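Local coordinates for protein sortase (PDB 5UTT) that probably acts as a cell-surface transpeptidase of the sortase family, with likely hydrolase activity, and is represented here by its sortase domain, at residues I92-S104 and T108-V120. Numbering follows the deposited sequence.
Sequences IDLLQEGDEIIVS and TWYVFKVTGHELV
Strands 100-104 and 108-120 pair as an antiparallel beta hairpin of the sortase domain, their axes 4.6 Å apart at closest approach and 156° between their directions, with I101-F112 and V103-Y110 as hydrogen-bonded pairs. The pairing extends back before E100 into the type II turn Q96-D99, where V114 N donates to D99 O in the carbonyl plane and G98 N to V114 O. I101, V103, Y110 and F112 share one face, V103 and F112 packing on I144, F112 also on A167, and I101 on L32; I101 O lies at the edge of the F112 ring, in its plane. V114 fits against the turn, its CB 3.4 Å from Q96 O and its CG2 3.8 Å from I101 CD1. Q96 N bonds D99 OD2 from above the carboxylate plane, and K36 forms a salt bridge with that carboxylate. On the other face, E100 and K113 run side by side, E100 CG 3.5 Å from K113 CD, yet E100 OE1 bonds S182, not the lysine. With CG anti to the carbonyl carbon (chi1 -68°), the W109 indole meets I102 CG2 at its edge and S104 CB over one face, a CH-pi contact 3.9 Å from the six-membered ring centroid.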
loop_
_atom_site.group_PDB
_atom_site.type_symbol
_atom_site.label_atom_id
_atom_site.label_comp_id
_atom_site.label_asym_id
_atom_site.label_seq_id
_atom_site.Cartn_x
_atom_site.Cartn_y
_atom_site.Cartn_z
ATOM N N ILE A 92 10.392 4.108 2.452
ATOM C CA ILE A 92 10.008 2.717 2.162
ATOM C C ILE A 92 11.051 1.729 2.678
ATOM O O ILE A 92 10.720 0.559 2.972
ATOM C CB ILE A 92 9.735 2.550 0.658
ATOM C CG1 ILE A 92 8.950 1.247 0.393
ATOM C CG2 ILE A 92 11.007 2.635 -0.156
ATOM C CD1 ILE A 92 8.322 1.167 -0.976
ATOM N N ASP A 93 12.289 2.191 2.765
ATOM C CA ASP A 93 13.445 1.358 3.163
ATOM C C ASP A 93 13.451 0.995 4.646
ATOM O O ASP A 93 14.265 0.176 5.050
ATOM C CB ASP A 93 14.775 2.017 2.781
ATOM C CG ASP A 93 14.924 3.417 3.356
ATOM O OD1 ASP A 93 14.023 3.896 4.047
ATOM O OD2 ASP A 93 15.980 4.008 3.128
ATOM N N LEU A 94 12.535 1.541 5.443
ATOM C CA LEU A 94 12.474 1.253 6.870
ATOM C C LEU A 94 11.648 0.018 7.108
ATOM O O LEU A 94 11.620 -0.457 8.203
ATOM C CB LEU A 94 11.848 2.389 7.665
ATOM C CG LEU A 94 12.556 3.768 7.611
ATOM C CD1 LEU A 94 11.720 4.716 8.453
ATOM C CD2 LEU A 94 13.979 3.703 8.106
ATOM N N LEU A 95 10.970 -0.476 6.089
ATOM C CA LEU A 95 10.005 -1.552 6.296
ATOM C C LEU A 95 10.736 -2.885 6.286
ATOM O O LEU A 95 11.471 -3.231 5.336
ATOM C CB LEU A 95 8.915 -1.474 5.219
ATOM C CG LEU A 95 8.092 -0.179 5.200
ATOM C CD1 LEU A 95 7.151 -0.112 4.024
ATOM C CD2 LEU A 95 7.315 -0.098 6.497
ATOM N N GLN A 96 10.526 -3.643 7.356
ATOM C CA GLN A 96 11.152 -4.926 7.530
ATOM C C GLN A 96 10.047 -5.970 7.725
ATOM O O GLN A 96 8.904 -5.645 8.053
ATOM C CB GLN A 96 12.071 -4.860 8.760
ATOM C CG GLN A 96 13.060 -3.687 8.738
ATOM C CD GLN A 96 13.818 -3.490 10.043
ATOM O OE1 GLN A 96 13.963 -4.405 10.839
ATOM N NE2 GLN A 96 14.334 -2.275 10.252
ATOM N N GLU A 97 10.416 -7.232 7.577
ATOM C CA GLU A 97 9.462 -8.292 7.817
ATOM C C GLU A 97 8.706 -8.105 9.131
ATOM O O GLU A 97 9.293 -7.881 10.206
ATOM C CB GLU A 97 10.176 -9.620 7.814
ATOM C CG GLU A 97 9.216 -10.793 7.876
ATOM C CD GLU A 97 9.923 -12.088 8.139
ATOM O OE1 GLU A 97 11.177 -12.097 8.251
ATOM O OE2 GLU A 97 9.199 -13.113 8.247
ATOM N N GLY A 98 7.391 -8.225 9.055
ATOM C CA GLY A 98 6.514 -8.063 10.213
ATOM C C GLY A 98 6.001 -6.663 10.498
ATOM O O GLY A 98 5.037 -6.482 11.252
ATOM N N ASP A 99 6.587 -5.659 9.854
ATOM C CA ASP A 99 6.031 -4.319 10.007
ATOM C C ASP A 99 4.630 -4.204 9.416
ATOM O O ASP A 99 4.306 -4.831 8.389
ATOM C CB ASP A 99 6.961 -3.317 9.331
ATOM C CG ASP A 99 8.274 -3.158 10.068
ATOM O OD1 ASP A 99 8.325 -3.397 11.298
ATOM O OD2 ASP A 99 9.260 -2.762 9.434
ATOM N N GLU A 100 3.793 -3.366 10.030
ATOM C CA GLU A 100 2.425 -3.238 9.583
ATOM C C GLU A 100 2.246 -2.233 8.479
ATOM O O GLU A 100 2.850 -1.130 8.525
ATOM C CB GLU A 100 1.540 -2.790 10.743
ATOM C CG GLU A 100 1.167 -3.960 11.662
ATOM C CD GLU A 100 0.294 -3.589 12.833
ATOM O OE1 GLU A 100 0.209 -2.398 13.174
ATOM O OE2 GLU A 100 -0.344 -4.517 13.421
ATOM N N ILE A 101 1.414 -2.580 7.507
ATOM C CA ILE A 101 0.941 -1.622 6.481
ATOM C C ILE A 101 -0.583 -1.591 6.597
ATOM O O ILE A 101 -1.268 -2.634 6.475
ATOM C CB ILE A 101 1.399 -2.027 5.077
ATOM C CG1 ILE A 101 2.937 -1.991 4.989
ATOM C CG2 ILE A 101 0.786 -1.159 3.991
ATOM C CD1 ILE A 101 3.456 -2.382 3.637
ATOM N N ILE A 102 -1.137 -0.426 6.862
ATOM C CA ILE A 102 -2.550 -0.338 7.281
ATOM C C ILE A 102 -3.271 0.525 6.286
ATOM O O ILE A 102 -2.798 1.676 5.992
ATOM C CB ILE A 102 -2.709 0.202 8.715
ATOM C CG1 ILE A 102 -1.942 -0.700 9.703
ATOM C CG2 ILE A 102 -4.197 0.367 9.075
ATOM C CD1 ILE A 102 -1.930 -0.203 11.123
ATOM N N VAL A 103 -4.402 0.008 5.758
ATOM C CA VAL A 103 -5.266 0.829 4.946
ATOM C C VAL A 103 -6.571 1.129 5.660
ATOM O O VAL A 103 -7.261 0.236 6.137
ATOM C CB VAL A 103 -5.503 0.280 3.519
ATOM C CG1 VAL A 103 -6.304 1.287 2.704
ATOM C CG2 VAL A 103 -4.174 -0.088 2.890
ATOM N N SER A 104 -6.919 2.388 5.745
ATOM C CA SER A 104 -8.229 2.736 6.303
ATOM C C SER A 104 -9.201 3.092 5.169
ATOM O O SER A 104 -8.915 3.947 4.325
ATOM C CB SER A 104 -8.122 3.837 7.348
ATOM O OG SER A 104 -7.777 5.087 6.798
ATOM N N THR A 108 -13.779 0.177 7.159
ATOM C CA THR A 108 -12.885 -0.935 7.470
ATOM C C THR A 108 -11.429 -0.571 7.678
ATOM O O THR A 108 -10.935 0.304 7.011
ATOM C CB THR A 108 -12.985 -2.031 6.367
ATOM O OG1 THR A 108 -14.368 -2.376 6.180
ATOM C CG2 THR A 108 -12.145 -3.297 6.741
ATOM N N TRP A 109 -10.768 -1.196 8.649
ATOM C CA TRP A 109 -9.303 -1.154 8.744
ATOM C C TRP A 109 -8.766 -2.433 8.155
ATOM O O TRP A 109 -9.130 -3.524 8.631
ATOM C CB TRP A 109 -8.847 -1.066 10.191
ATOM C CG TRP A 109 -9.174 0.217 10.876
ATOM C CD1 TRP A 109 -10.238 0.459 11.687
ATOM C CD2 TRP A 109 -8.401 1.435 10.860
ATOM N NE1 TRP A 109 -10.212 1.757 12.147
ATOM C CE2 TRP A 109 -9.083 2.372 11.664
ATOM C CE3 TRP A 109 -7.209 1.819 10.238
ATOM C CZ2 TRP A 109 -8.586 3.673 11.869
ATOM C CZ3 TRP A 109 -6.727 3.091 10.449
ATOM C CH2 TRP A 109 -7.409 3.991 11.263
ATOM N N TYR A 110 -7.906 -2.334 7.137
ATOM C CA TYR A 110 -7.210 -3.506 6.621
ATOM C C TYR A 110 -5.766 -3.486 7.080
ATOM O O TYR A 110 -5.024 -2.529 6.784
ATOM C CB TYR A 110 -7.228 -3.525 5.112
ATOM C CG TYR A 110 -8.589 -3.582 4.473
ATOM C CD1 TYR A 110 -9.302 -2.424 4.187
ATOM C CD2 TYR A 110 -9.145 -4.791 4.065
ATOM C CE1 TYR A 110 -10.513 -2.466 3.565
ATOM C CE2 TYR A 110 -10.373 -4.828 3.456
ATOM C CZ TYR A 110 -11.052 -3.676 3.188
ATOM O OH TYR A 110 -12.270 -3.716 2.586
ATOM N N VAL A 111 -5.369 -4.546 7.789
ATOM C CA VAL A 111 -4.008 -4.612 8.297
ATOM C C VAL A 111 -3.229 -5.763 7.635
ATOM O O VAL A 111 -3.598 -6.976 7.726
ATOM C CB VAL A 111 -3.925 -4.721 9.844
ATOM C CG1 VAL A 111 -2.471 -4.866 10.273
ATOM C CG2 VAL A 111 -4.603 -3.569 10.589
ATOM N N PHE A 112 -2.129 -5.362 6.994
ATOM C CA PHE A 112 -1.191 -6.232 6.299
ATOM C C PHE A 112 0.140 -6.249 7.047
ATOM O O PHE A 112 0.547 -5.257 7.694
ATOM C CB PHE A 112 -0.977 -5.777 4.839
ATOM C CG PHE A 112 -2.222 -5.677 4.035
ATOM C CD1 PHE A 112 -3.076 -4.558 4.133
ATOM C CD2 PHE A 112 -2.537 -6.643 3.100
ATOM C CE1 PHE A 112 -4.220 -4.476 3.349
ATOM C CE2 PHE A 112 -3.688 -6.579 2.336
ATOM C CZ PHE A 112 -4.547 -5.495 2.452
ATOM N N LYS A 113 0.875 -7.377 6.927
ATOM C CA LYS A 113 2.197 -7.482 7.522
ATOM C C LYS A 113 3.259 -7.780 6.470
ATOM O O LYS A 113 3.064 -8.672 5.630
ATOM C CB LYS A 113 2.196 -8.592 8.575
ATOM C CG LYS A 113 1.266 -8.299 9.734
ATOM C CD LYS A 113 1.837 -7.267 10.672
ATOM C CE LYS A 113 1.383 -7.510 12.120
ATOM N NZ LYS A 113 1.971 -8.734 12.794
ATOM N N VAL A 114 4.337 -6.971 6.476
ATOM C CA VAL A 114 5.395 -7.077 5.481
ATOM C C VAL A 114 6.019 -8.496 5.455
ATOM O O VAL A 114 6.331 -9.064 6.505
ATOM C CB VAL A 114 6.485 -6.009 5.667
ATOM C CG1 VAL A 114 7.679 -6.295 4.782
ATOM C CG2 VAL A 114 5.922 -4.643 5.341
ATOM N N THR A 115 6.117 -9.055 4.243
ATOM C CA THR A 115 6.700 -10.384 4.013
ATOM C C THR A 115 8.114 -10.238 3.464
ATOM O O THR A 115 8.947 -11.149 3.573
ATOM C CB THR A 115 5.837 -11.232 3.059
ATOM O OG1 THR A 115 5.675 -10.536 1.811
ATOM C CG2 THR A 115 4.513 -11.547 3.699
ATOM N N GLY A 116 8.413 -9.093 2.858
ATOM C CA GLY A 116 9.719 -8.912 2.252
ATOM C C GLY A 116 9.737 -7.682 1.340
ATOM O O GLY A 116 8.687 -7.075 1.087
ATOM N N HIS A 117 10.928 -7.327 0.861
ATOM C CA HIS A 117 11.072 -6.298 -0.170
ATOM C C HIS A 117 11.922 -6.789 -1.328
ATOM O O HIS A 117 12.667 -7.788 -1.204
ATOM C CB HIS A 117 11.648 -5.000 0.414
ATOM C CG HIS A 117 13.138 -4.985 0.527
ATOM N ND1 HIS A 117 13.810 -5.519 1.597
ATOM C CD2 HIS A 117 14.082 -4.449 -0.283
ATOM C CE1 HIS A 117 15.112 -5.344 1.426
ATOM N NE2 HIS A 117 15.297 -4.683 0.297
ATOM N N GLU A 118 11.774 -6.125 -2.464
ATOM C CA GLU A 118 12.526 -6.424 -3.666
ATOM C C GLU A 118 13.057 -5.136 -4.241
ATOM O O GLU A 118 12.405 -4.140 -4.150
ATOM C CB GLU A 118 11.606 -7.060 -4.687
ATOM C CG GLU A 118 11.119 -8.420 -4.245
ATOM C CD GLU A 118 9.796 -8.782 -4.788
ATOM O OE1 GLU A 118 9.120 -7.938 -5.428
ATOM O OE2 GLU A 118 9.419 -9.957 -4.531
ATOM N N LEU A 119 14.242 -5.204 -4.840
ATOM C CA LEU A 119 14.724 -4.180 -5.765
ATOM C C LEU A 119 14.743 -4.760 -7.184
ATOM O O LEU A 119 15.448 -5.760 -7.429
ATOM C CB LEU A 119 16.146 -3.730 -5.424
ATOM C CG LEU A 119 16.222 -2.542 -4.482
ATOM C CD1 LEU A 119 17.666 -2.208 -4.140
ATOM C CD2 LEU A 119 15.522 -1.322 -5.090
ATOM N N VAL A 120 13.980 -4.151 -8.077
ATOM C CA VAL A 120 13.767 -4.636 -9.460
ATOM C C VAL A 120 13.883 -3.552 -10.511
ATOM O O VAL A 120 13.757 -2.358 -10.201
ATOM C CB VAL A 120 12.411 -5.348 -9.649
ATOM C CG1 VAL A 120 12.378 -6.601 -8.783
ATOM C CG2 VAL A 120 11.231 -4.467 -9.314
HETATM O O HOH W 1 13.277 -5.444 4.160
#